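PDB 5O8P: L-lysine 6-monooxygenase involved in desferrioxamine biosynthesis, which probably catalyses the FAD- and NADPH-dependent N-hydroxylation of cadaverine, a step in making the siderophore desferrioxamine. Local coordinates for residues 10-15 against 150-155; 58-63 against 95-100; 302-307 against 321-326. One frame throughout, in Å; residues are numbered along the deposited sequence.

How the interactions relate
From the N terminus, residues 10-15 come first, on a strand that leads to the FAD. They meet residues 150-155 in interaction 1, closing a long loop of chain. Interaction 2 (58-63 with 95-100) is nested inside that loop. It ties the corner whose Gln-58 backbone N bonds the flavin to the segment leading into helix 100-113. Interaction 3 (302-307 with 321-326) follows in series and closes a short hairpin. The three do not touch. The nearest atoms of interactions 1 and 2 are about 17 Å apart. Interactions 1 and 3 lie on opposite sides of the chain's centre, at the FAD-binding sheet and at a separate three-stranded antiparallel sheet.

Interaction 1: residues 10-15 against 150-155; sequences DFIGIG and WLAHRL
Ile-12 and Arg-154 are joined through their backbones. The amide N of Ile-12 gives a hydrogen bond to Arg-154 O, 2.9 Å long with an N-H...O angle of 156°. The same carbonyl also receives a CA-H...O contact from Phe-11, with 3.0 Å between Phe-11 CA and Arg-154 O. In return Leu-155 CA lies 3.4 Å from Ile-12 O. Ile-12 also has a backbone bond with Val-156, so the parallel pairing runs on past Leu-155.

The side chain of Arg-154 serves Asp-10. It is extended as far as CD and bends at chi3 (-91°), which places NE, and NE donates to the carbonyl Asp-10 O at 3.0 Å. This bond is bent, with an N-H...O angle of 136°, and the carbonyl O lies off the guanidinium plane. The two side chains lie side by side and point the same way. Asp-10 OD1 stays 4.1 Å from Arg-154 NH2, so the opposite charges are near but form no salt bridge. Asp-10 OD2 is satisfied by the backbone N of Asn-34.

Strand 8-14 is an inner strand of the FAD-binding sheet, in keeping with the Rossmann-type clan of the family. Strand 35-38 also pairs with it: Gly-13 makes backbone bonds to Val-36 and Leu-38. The strand leads to Gly-15, which touches the FAD and whose carbonyl accepts from Asn-20 ND2.

Apolar groups fill in beside these bonds. CG1 of Ile-12 is anti to the carbonyl carbon and the chain runs on extended, with both CG1 and CD1 against Ala-152 CB. CD1 is 3.6 Å from Trp-150 CB, and the two side chains cross at about a right angle. Leu-155 CD2 comes to 4.1 Å from Ile-12 CB. The Trp-150 indole leads away, and its NE1 bonds to Ser-139 OG.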
loop_
_atom_site.group_PDB
_atom_site.type_symbol
_atom_site.label_atom_id
_atom_site.label_comp_id
_atom_site.label_asym_id
_atom_site.label_seq_id
_atom_site.Cartn_x
_atom_site.Cartn_y
_atom_site.Cartn_z
ATOM N N ASP B 10 44.376 -6.655 -20.032
ATOM C CA ASP B 10 44.499 -5.861 -18.792
ATOM C C ASP B 10 43.870 -6.622 -17.643
ATOM O O ASP B 10 44.396 -6.629 -16.520
ATOM C CB ASP B 10 43.863 -4.476 -18.936
ATOM C CG ASP B 10 44.671 -3.546 -19.838
ATOM O OD1 ASP B 10 45.897 -3.386 -19.614
ATOM O OD2 ASP B 10 44.074 -2.961 -20.777
ATOM N N PHE B 11 42.727 -7.237 -17.939
ATOM C CA PHE B 11 42.117 -8.213 -17.056
ATOM C C PHE B 11 41.304 -9.235 -17.844
ATOM O O PHE B 11 40.831 -8.945 -18.954
ATOM C CB PHE B 11 41.227 -7.514 -16.019
ATOM C CG PHE B 11 39.919 -7.026 -16.569
ATOM C CD1 PHE B 11 39.839 -5.818 -17.233
ATOM C CD2 PHE B 11 38.767 -7.785 -16.428
ATOM C CE1 PHE B 11 38.624 -5.360 -17.741
ATOM C CE2 PHE B 11 37.557 -7.346 -16.942
ATOM C CZ PHE B 11 37.479 -6.126 -17.595
ATOM N N ILE B 12 41.140 -10.421 -17.258
ATOM C CA ILE B 12 40.207 -11.428 -17.767
ATOM C C ILE B 12 39.198 -11.730 -16.677
ATOM O O ILE B 12 39.584 -12.024 -15.545
ATOM C CB ILE B 12 40.909 -12.757 -18.136
ATOM C CG1 ILE B 12 41.832 -12.576 -19.323
ATOM C CG2 ILE B 12 39.889 -13.836 -18.495
ATOM C CD1 ILE B 12 42.821 -13.713 -19.452
ATOM N N GLY B 13 37.919 -11.673 -17.028
ATOM C CA GLY B 13 36.855 -12.098 -16.125
ATOM C C GLY B 13 36.539 -13.540 -16.439
ATOM O O GLY B 13 36.334 -13.890 -17.602
ATOM N N ILE B 14 36.518 -14.389 -15.414
ATOM C CA ILE B 14 36.163 -15.801 -15.579
ATOM C C ILE B 14 34.809 -16.031 -14.925
ATOM O O ILE B 14 34.691 -15.944 -13.723
ATOM C CB ILE B 14 37.206 -16.713 -14.925
ATOM C CG1 ILE B 14 38.570 -16.488 -15.566
ATOM C CG2 ILE B 14 36.775 -18.174 -15.006
ATOM C CD1 ILE B 14 39.701 -17.207 -14.851
ATOM N N GLY B 15 33.810 -16.339 -15.733
ATOM C CA GLY B 15 32.421 -16.469 -15.305
ATOM C C GLY B 15 31.655 -15.238 -15.727
ATOM O O GLY B 15 32.154 -14.146 -15.556
ATOM N N TRP B 150 45.001 -17.794 -22.574
ATOM C CA TRP B 150 44.746 -16.375 -22.499
ATOM C C TRP B 150 45.736 -15.824 -21.498
ATOM O O TRP B 150 45.946 -16.409 -20.429
ATOM C CB TRP B 150 43.323 -16.129 -22.029
ATOM C CG TRP B 150 42.285 -16.845 -22.827
ATOM C CD1 TRP B 150 41.938 -18.158 -22.738
ATOM C CD2 TRP B 150 41.440 -16.281 -23.828
ATOM N NE1 TRP B 150 40.931 -18.447 -23.622
ATOM C CE2 TRP B 150 40.604 -17.309 -24.306
ATOM C CE3 TRP B 150 41.311 -15.001 -24.367
ATOM C CZ2 TRP B 150 39.653 -17.101 -25.305
ATOM C CZ3 TRP B 150 40.365 -14.785 -25.349
ATOM C CH2 TRP B 150 39.547 -15.832 -25.815
ATOM N N LEU B 151 46.373 -14.717 -21.857
ATOM C CA LEU B 151 47.324 -14.055 -20.980
ATOM C C LEU B 151 46.681 -12.819 -20.399
ATOM O O LEU B 151 45.867 -12.172 -21.065
ATOM C CB LEU B 151 48.573 -13.696 -21.770
ATOM C CG LEU B 151 49.355 -14.933 -22.215
ATOM C CD1 LEU B 151 50.287 -14.653 -23.390
ATOM C CD2 LEU B 151 50.101 -15.509 -21.025
ATOM N N ALA B 152 47.026 -12.506 -19.150
ATOM C CA ALA B 152 46.422 -11.357 -18.465
ATOM C C ALA B 152 47.150 -10.943 -17.200
ATOM O O ALA B 152 47.631 -11.784 -16.425
ATOM C CB ALA B 152 44.967 -11.648 -18.123
ATOM N N HIS B 153 47.190 -9.633 -16.981
ATOM C CA HIS B 153 47.821 -9.062 -15.795
ATOM C C HIS B 153 46.978 -9.283 -14.548
ATOM O O HIS B 153 47.521 -9.497 -13.449
ATOM C CB HIS B 153 48.081 -7.571 -15.999
ATOM C CG HIS B 153 49.141 -7.283 -17.019
ATOM N ND1 HIS B 153 50.485 -7.399 -16.732
ATOM C CD2 HIS B 153 49.058 -6.892 -18.316
ATOM C CE1 HIS B 153 51.185 -7.089 -17.809
ATOM N NE2 HIS B 153 50.343 -6.783 -18.786
ATOM N N ARG B 154 45.656 -9.232 -14.734
ATOM C CA ARG B 154 44.702 -9.354 -13.658
ATOM C C ARG B 154 43.554 -10.300 -13.997
ATOM O O ARG B 154 43.095 -10.372 -15.139
ATOM C CB ARG B 154 44.129 -7.972 -13.363
ATOM C CG ARG B 154 45.141 -6.965 -12.836
ATOM C CD ARG B 154 44.578 -5.575 -12.845
ATOM N NE ARG B 154 44.923 -4.961 -14.120
ATOM C CZ ARG B 154 45.941 -4.132 -14.327
ATOM N NH1 ARG B 154 46.748 -3.764 -13.331
ATOM N NH2 ARG B 154 46.148 -3.658 -15.559
ATOM N N LEU B 155 43.073 -11.012 -12.984
ATOM C CA LEU B 155 41.883 -11.857 -13.097
ATOM C C LEU B 155 40.772 -11.356 -12.186
ATOM O O LEU B 155 41.035 -10.842 -11.101
ATOM C CB LEU B 155 42.233 -13.283 -12.678
ATOM C CG LEU B 155 43.376 -13.955 -13.416
ATOM C CD1 LEU B 155 43.739 -15.252 -12.717
ATOM C CD2 LEU B 155 42.971 -14.183 -14.859
#

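Interaction 2: residues 58-63 against 95-100; sequences QTPFMA and DFFLMR. With FAD (flavin-adenine dinucleotide), chain C.
Phe-61 and Phe-96 lie with their ring planes nearly parallel, 18° apart. They are slid so far that they barely overlap, with centroids 5.7 Å apart. Phe-61 CE2 meets Phe-96 CD1 at 3.8 Å. Phe-61 CG sits between its backbone N and carbonyl carbon (chi1 67°), and the ring turns its edge to the carbonyl O atoms of Asp-95 and Phe-96. The amide N of Phe-61 makes a weak hydrogen bond to Phe-96 O.

Met-62 bends back in a Met-aromatic contact. Its SD lies in the plane of the Phe-96 ring, at the edge. The same sulfur lies above one face of the Phe-61 ring, offset toward its rim. Phe-61 and Met-62 are the two middle residues of a type I beta turn from Pro-60 to Ala-63. It follows the corner at Gln-58 and Thr-59. Gln-58 belongs to the FAD site, and its backbone N donates to FAD O4 at 3.1 Å. Arg-100, an NADP(+)-binding residue, has FAD C7M over one face of its guanidinium and NE 3.6 Å from FAD C6.

The Phe-97 ring turns its edge to Thr-59 N, 3.4 Å from CD1. Pro-60 lies alongside it, pointing the same way. Phe-96 also stacks on Phe-96 of a second subunit.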
loop_
_atom_site.group_PDB
_atom_site.type_symbol
_atom_site.label_atom_id
_atom_site.label_comp_id
_atom_site.label_asym_id
_atom_site.label_seq_id
_atom_site.Cartn_x
_atom_site.Cartn_y
_atom_site.Cartn_z
ATOM N N GLN B 58 14.075 -8.937 -5.958
ATOM C CA GLN B 58 13.871 -8.395 -4.612
ATOM C C GLN B 58 14.480 -7.006 -4.471
ATOM O O GLN B 58 14.711 -6.519 -3.371
ATOM C CB GLN B 58 14.495 -9.346 -3.583
ATOM C CG GLN B 58 13.955 -10.767 -3.582
ATOM C CD GLN B 58 12.439 -10.815 -3.595
ATOM O OE1 GLN B 58 11.785 -10.682 -2.561
ATOM N NE2 GLN B 58 11.876 -10.957 -4.785
ATOM N N THR B 59 14.675 -6.348 -5.608
ATOM C CA THR B 59 15.633 -5.273 -5.746
ATOM C C THR B 59 15.102 -4.340 -6.855
ATOM O O THR B 59 14.702 -4.817 -7.938
ATOM C CB THR B 59 17.021 -5.908 -6.046
ATOM O OG1 THR B 59 18.008 -5.259 -5.261
ATOM C CG2 THR B 59 17.412 -5.921 -7.559
ATOM N N PRO B 60 15.053 -3.020 -6.598
ATOM C CA PRO B 60 14.492 -2.099 -7.603
ATOM C C PRO B 60 15.309 -2.075 -8.885
ATOM O O PRO B 60 16.500 -2.428 -8.860
ATOM C CB PRO B 60 14.572 -0.739 -6.923
ATOM C CG PRO B 60 14.697 -1.048 -5.475
ATOM C CD PRO B 60 15.527 -2.288 -5.421
ATOM N N PHE B 61 14.684 -1.673 -9.990
ATOM C CA PHE B 61 15.326 -1.786 -11.309
ATOM C C PHE B 61 16.614 -0.983 -11.499
ATOM O O PHE B 61 17.397 -1.323 -12.362
ATOM C CB PHE B 61 14.351 -1.487 -12.452
ATOM C CG PHE B 61 13.874 -0.060 -12.508
ATOM C CD1 PHE B 61 14.666 0.944 -13.052
ATOM C CD2 PHE B 61 12.599 0.277 -12.047
ATOM C CE1 PHE B 61 14.213 2.247 -13.118
ATOM C CE2 PHE B 61 12.141 1.578 -12.116
ATOM C CZ PHE B 61 12.948 2.561 -12.655
ATOM N N MET B 62 16.838 0.064 -10.715
ATOM C CA MET B 62 18.112 0.796 -10.728
ATOM C C MET B 62 19.298 -0.092 -10.369
ATOM O O MET B 62 20.429 0.244 -10.684
ATOM C CB MET B 62 18.082 1.990 -9.759
ATOM C CG MET B 62 17.084 3.079 -10.128
ATOM S SD MET B 62 15.416 2.715 -9.538
ATOM C CE MET B 62 15.544 3.230 -7.819
ATOM N N ALA B 63 19.057 -1.208 -9.686
ATOM C CA ALA B 63 20.070 -2.258 -9.537
ATOM C C ALA B 63 19.987 -3.201 -10.739
ATOM O O ALA B 63 19.595 -4.370 -10.644
ATOM C CB ALA B 63 19.895 -3.012 -8.230
ATOM N N ASP B 95 6.260 -0.015 -11.469
ATOM C CA ASP B 95 6.635 -1.033 -10.515
ATOM C C ASP B 95 8.155 -1.072 -10.508
ATOM O O ASP B 95 8.784 -1.273 -11.552
ATOM C CB ASP B 95 6.049 -2.361 -10.985
ATOM C CG ASP B 95 6.190 -3.503 -9.966
ATOM O OD1 ASP B 95 7.064 -3.469 -9.079
ATOM O OD2 ASP B 95 5.415 -4.477 -10.093
ATOM N N PHE B 96 8.738 -0.885 -9.331
ATOM C CA PHE B 96 10.186 -0.914 -9.198
ATOM C C PHE B 96 10.828 -2.271 -9.497
ATOM O O PHE B 96 12.002 -2.323 -9.873
ATOM C CB PHE B 96 10.630 -0.414 -7.799
ATOM C CG PHE B 96 10.796 1.095 -7.715
ATOM C CD1 PHE B 96 11.889 1.735 -8.301
ATOM C CD2 PHE B 96 9.861 1.870 -7.071
ATOM C CE1 PHE B 96 12.021 3.107 -8.241
ATOM C CE2 PHE B 96 9.991 3.242 -6.997
ATOM C CZ PHE B 96 11.071 3.864 -7.583
ATOM N N PHE B 97 10.071 -3.354 -9.351
ATOM C CA PHE B 97 10.655 -4.692 -9.331
ATOM C C PHE B 97 10.382 -5.440 -10.611
ATOM O O PHE B 97 9.215 -5.725 -10.942
ATOM C CB PHE B 97 10.134 -5.466 -8.131
ATOM C CG PHE B 97 10.411 -4.774 -6.840
ATOM C CD1 PHE B 97 11.658 -4.864 -6.257
ATOM C CD2 PHE B 97 9.445 -3.979 -6.240
ATOM C CE1 PHE B 97 11.937 -4.211 -5.075
ATOM C CE2 PHE B 97 9.718 -3.309 -5.061
ATOM C CZ PHE B 97 10.965 -3.424 -4.476
ATOM N N LEU B 98 11.465 -5.752 -11.325
ATOM C CA LEU B 98 11.352 -6.463 -12.569
ATOM C C LEU B 98 10.930 -7.905 -12.318
ATOM O O LEU B 98 11.310 -8.512 -11.310
ATOM C CB LEU B 98 12.695 -6.488 -13.263
ATOM C CG LEU B 98 13.307 -5.192 -13.758
ATOM C CD1 LEU B 98 14.728 -5.450 -14.270
ATOM C CD2 LEU B 98 12.426 -4.595 -14.845
ATOM N N MET B 99 10.162 -8.454 -13.255
ATOM C CA MET B 99 9.911 -9.890 -13.299
ATOM C C MET B 99 11.249 -10.576 -13.603
ATOM O O MET B 99 12.004 -10.080 -14.422
ATOM C CB MET B 99 8.942 -10.225 -14.432
ATOM C CG MET B 99 7.579 -9.539 -14.425
ATOM S SD MET B 99 6.725 -9.462 -12.843
ATOM C CE MET B 99 6.659 -11.165 -12.285
ATOM N N ARG B 100 11.540 -11.721 -12.991
ATOM C CA ARG B 100 12.767 -12.456 -13.320
ATOM C C ARG B 100 12.869 -12.777 -14.785
ATOM O O ARG B 100 13.964 -12.777 -15.330
ATOM C CB ARG B 100 12.874 -13.771 -12.570
ATOM C CG ARG B 100 13.101 -13.626 -11.092
ATOM C CD ARG B 100 14.270 -14.453 -10.600
ATOM N NE ARG B 100 14.109 -14.643 -9.173
ATOM C CZ ARG B 100 13.317 -15.550 -8.608
ATOM N NH1 ARG B 100 12.570 -16.369 -9.337
ATOM N NH2 ARG B 100 13.249 -15.609 -7.284
HETATM P PA FAD C . 26.201 -16.977 -11.616
HETATM O O1A FAD C . 24.875 -17.191 -12.322
HETATM O O2A FAD C . 26.668 -17.988 -10.596
HETATM O O5B FAD C . 27.295 -16.841 -12.798
HETATM C C5B FAD C . 28.438 -17.685 -12.890
HETATM C C4B FAD C . 28.783 -18.068 -14.325
HETATM O O4B FAD C . 30.143 -18.526 -14.377
HETATM C C3B FAD C . 27.923 -19.212 -14.850
HETATM O O3B FAD C . 27.444 -18.868 -16.157
HETATM C C2B FAD C . 28.848 -20.428 -14.832
HETATM O O2B FAD C . 28.576 -21.389 -15.858
HETATM C C1B FAD C . 30.210 -19.795 -15.045
HETATM N N9A FAD C . 31.386 -20.610 -14.635
HETATM C C8A FAD C . 31.618 -21.235 -13.462
HETATM N N7A FAD C . 32.823 -21.871 -13.493
HETATM C C5A FAD C . 33.377 -21.653 -14.705
HETATM C C6A FAD C . 34.629 -22.026 -15.420
HETATM N N6A FAD C . 35.573 -22.794 -14.824
HETATM N N1A FAD C . 34.801 -21.572 -16.689
HETATM C C2A FAD C . 33.877 -20.808 -17.309
HETATM N N3A FAD C . 32.721 -20.442 -16.722
HETATM C C4A FAD C . 32.421 -20.820 -15.450
HETATM N N1 FAD C . 20.017 -11.259 -5.756
HETATM C C2 FAD C . 19.428 -10.037 -5.833
HETATM O O2 FAD C . 20.088 -9.040 -5.461
HETATM N N3 FAD C . 18.171 -9.868 -6.301
HETATM C C4 FAD C . 17.420 -10.905 -6.714
HETATM O O4 FAD C . 16.261 -10.724 -7.135
HETATM C C4X FAD C . 17.991 -12.274 -6.661
HETATM N N5 FAD C . 17.290 -13.356 -7.064
HETATM C C5X FAD C . 17.840 -14.592 -7.000
HETATM C C6 FAD C . 17.069 -15.672 -7.427
HETATM C C7 FAD C . 17.567 -16.972 -7.393
HETATM C C7M FAD C . 16.711 -18.125 -7.858
HETATM C C8 FAD C . 18.951 -17.204 -6.888
HETATM C C8M FAD C . 19.512 -18.600 -6.840
HETATM C C9 FAD C . 19.730 -16.131 -6.455
HETATM C C9A FAD C . 19.241 -14.812 -6.485
HETATM N N10 FAD C . 20.005 -13.674 -6.055
HETATM C C10 FAD C . 19.381 -12.398 -6.136
HETATM C "C1'" FAD C . 21.398 -13.757 -5.537
HETATM C "C2'" FAD C . 22.458 -13.512 -6.636
HETATM O "O2'" FAD C . 22.111 -12.354 -7.423
HETATM C "C3'" FAD C . 22.680 -14.719 -7.567
HETATM O "O3'" FAD C . 23.133 -15.856 -6.816
HETATM C "C4'" FAD C . 23.689 -14.445 -8.690
HETATM O "O4'" FAD C . 23.410 -15.303 -9.802
HETATM C "C5'" FAD C . 25.136 -14.664 -8.254
HETATM O "O5'" FAD C . 25.999 -13.913 -9.111
HETATM P P FAD C . 27.117 -14.651 -9.988
HETATM O O1P FAD C . 27.811 -13.604 -10.835
HETATM O O2P FAD C . 27.900 -15.446 -8.981
HETATM O O3P FAD C . 26.093 -15.509 -10.920
#

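Interaction 3: residues 302-307 against 321-326; sequences HSELTD and HQQEQD
Glu-324 lies across the imidazole of His-302. Its CB stands over the ring face, 3.8 Å from the His-302 ring centroid, in a CH-pi contact. CG is anti to the backbone N (chi1 -170°), and the chain stays extended beyond it. CG reaches 4.1 Å from His-302 CE1. CD then lies over the same ring, offset toward the rim. The carboxylate is tilted 45° to the ring. OE2 is nearest to His-302 CE1, and OE1 to His-302 NE2, but neither oxygen makes a hydrogen bond to the ring. OE1 is hydrogen-bonded to Tyr-251 of the fourth subunit.

Gln-322 OE1 approaches the same histidine at CB. This oxygen accepts from Gln-325 N at 3.2 Å, met from well above the amide plane, and weakly from Glu-324 N. It probably helps to fix the turn that carries Glu-324.

The backbones of the two segments pair as well. Gln-323 N donates to His-302 O at 2.9 Å. Glu-304 and His-321 exchange two bonds, N to O each way, both 2.8 Å. Glu-304 OE2 makes a salt bridge to Arg-227. Arg-227 and Leu-305 bind NADP(+) in a structure of this protein, though none is bound to this chain here.

The pairing belongs to an antiparallel beta hairpin, strands 303-311 and 315-322, in a three-stranded sheet. Thr-306 and Asp-307, both facing Lys-319, form a classic beta bulge in it.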
loop_
_atom_site.group_PDB
_atom_site.type_symbol
_atom_site.label_atom_id
_atom_site.label_comp_id
_atom_site.label_asym_id
_atom_site.label_seq_id
_atom_site.Cartn_x
_atom_site.Cartn_y
_atom_site.Cartn_z
ATOM N N HIS B 302 12.319 -24.554 13.497
ATOM C CA HIS B 302 13.379 -25.020 14.403
ATOM C C HIS B 302 13.920 -26.427 14.095
ATOM O O HIS B 302 14.617 -27.006 14.927
ATOM C CB HIS B 302 12.892 -24.984 15.866
ATOM C CG HIS B 302 12.684 -23.605 16.403
ATOM N ND1 HIS B 302 13.729 -22.798 16.804
ATOM C CD2 HIS B 302 11.552 -22.900 16.637
ATOM C CE1 HIS B 302 13.247 -21.651 17.249
ATOM N NE2 HIS B 302 11.931 -21.686 17.155
ATOM N N SER B 303 13.643 -26.960 12.905
ATOM C CA SER B 303 13.815 -28.391 12.639
ATOM C C SER B 303 15.012 -28.688 11.737
ATOM O O SER B 303 14.981 -28.405 10.541
ATOM C CB SER B 303 12.541 -28.956 12.024
ATOM O OG SER B 303 11.551 -29.096 13.018
ATOM N N GLU B 304 16.064 -29.252 12.328
ATOM C CA GLU B 304 17.243 -29.669 11.587
ATOM C C GLU B 304 17.010 -31.065 11.042
ATOM O O GLU B 304 16.530 -31.935 11.762
ATOM C CB GLU B 304 18.478 -29.690 12.490
ATOM C CG GLU B 304 19.765 -30.027 11.743
ATOM C CD GLU B 304 20.907 -30.407 12.662
ATOM O OE1 GLU B 304 20.883 -31.538 13.211
ATOM O OE2 GLU B 304 21.839 -29.584 12.810
ATOM N N LEU B 305 17.371 -31.272 9.778
ATOM C CA LEU B 305 17.399 -32.599 9.163
ATOM C C LEU B 305 18.638 -33.370 9.628
ATOM O O LEU B 305 19.752 -33.039 9.236
ATOM C CB LEU B 305 17.413 -32.448 7.642
ATOM C CG LEU B 305 17.297 -33.697 6.779
ATOM C CD1 LEU B 305 15.882 -34.254 6.856
ATOM C CD2 LEU B 305 17.654 -33.358 5.344
ATOM N N THR B 306 18.442 -34.388 10.468
ATOM C CA THR B 306 19.553 -35.214 10.971
ATOM C C THR B 306 19.904 -36.365 10.022
ATOM O O THR B 306 21.084 -36.664 9.810
ATOM C CB THR B 306 19.265 -35.804 12.373
ATOM O OG1 THR B 306 17.951 -36.366 12.409
ATOM C CG2 THR B 306 19.375 -34.732 13.446
ATOM N N ASP B 307 18.882 -37.019 9.476
ATOM C CA ASP B 307 19.075 -38.130 8.546
ATOM C C ASP B 307 17.859 -38.275 7.635
ATOM O O ASP B 307 16.797 -37.724 7.911
ATOM C CB ASP B 307 19.328 -39.438 9.331
ATOM C CG ASP B 307 20.223 -40.433 8.581
ATOM O OD1 ASP B 307 21.165 -40.012 7.871
ATOM O OD2 ASP B 307 19.995 -41.654 8.727
ATOM N N HIS B 321 15.243 -32.973 13.964
ATOM C CA HIS B 321 15.477 -32.620 15.354
ATOM C C HIS B 321 15.032 -31.181 15.575
ATOM O O HIS B 321 15.551 -30.259 14.940
ATOM C CB HIS B 321 16.949 -32.782 15.705
ATOM C CG HIS B 321 17.221 -32.677 17.168
ATOM N ND1 HIS B 321 17.811 -31.568 17.737
ATOM C CD2 HIS B 321 16.955 -33.530 18.184
ATOM C CE1 HIS B 321 17.913 -31.752 19.041
ATOM N NE2 HIS B 321 17.403 -32.935 19.337
ATOM N N GLN B 322 14.063 -31.005 16.470
ATOM C CA GLN B 322 13.477 -29.691 16.789
ATOM C C GLN B 322 14.370 -29.076 17.890
ATOM O O GLN B 322 14.300 -29.465 19.045
ATOM C CB GLN B 322 11.966 -29.874 17.086
ATOM C CG GLN B 322 11.227 -29.134 18.178
ATOM C CD GLN B 322 11.146 -27.640 18.022
ATOM O OE1 GLN B 322 12.173 -26.984 18.133
ATOM N NE2 GLN B 322 9.933 -27.094 17.962
ATOM N N GLN B 323 15.245 -28.151 17.484
ATOM C CA GLN B 323 16.402 -27.709 18.305
ATOM C C GLN B 323 16.007 -26.911 19.534
ATOM O O GLN B 323 16.698 -26.963 20.542
ATOM C CB GLN B 323 17.399 -26.872 17.476
ATOM C CG GLN B 323 18.200 -27.660 16.439
ATOM C CD GLN B 323 18.766 -26.790 15.311
ATOM O OE1 GLN B 323 18.076 -25.930 14.751
ATOM N NE2 GLN B 323 20.021 -27.040 14.951
ATOM N N GLU B 324 14.905 -26.174 19.442
ATOM C CA GLU B 324 14.418 -25.351 20.543
ATOM C C GLU B 324 13.874 -26.237 21.646
ATOM O O GLU B 324 14.308 -26.156 22.791
ATOM C CB GLU B 324 13.342 -24.385 20.036
ATOM C CG GLU B 324 12.924 -23.309 21.025
ATOM C CD GLU B 324 12.237 -22.135 20.347
ATOM O OE1 GLU B 324 11.040 -22.255 19.989
ATOM O OE2 GLU B 324 12.908 -21.095 20.163
ATOM N N GLN B 325 12.946 -27.107 21.280
ATOM C CA GLN B 325 12.374 -28.080 22.217
ATOM C C GLN B 325 13.385 -29.147 22.627
ATOM O O GLN B 325 13.251 -29.720 23.693
ATOM C CB GLN B 325 11.157 -28.750 21.585
ATOM C CG GLN B 325 10.194 -29.440 22.523
ATOM C CD GLN B 325 8.984 -30.001 21.779
ATOM O OE1 GLN B 325 8.617 -29.509 20.710
ATOM N NE2 GLN B 325 8.358 -31.035 22.341
ATOM N N ASP B 326 14.379 -29.403 21.766
ATOM C CA ASP B 326 15.402 -30.444 21.951
ATOM C C ASP B 326 14.750 -31.830 21.928
ATOM O O ASP B 326 14.918 -32.621 22.854
ATOM C CB ASP B 326 16.228 -30.195 23.234
ATOM C CG ASP B 326 17.523 -31.019 23.301
ATOM O OD1 ASP B 326 17.843 -31.777 22.358
ATOM O OD2 ASP B 326 18.230 -30.900 24.325
#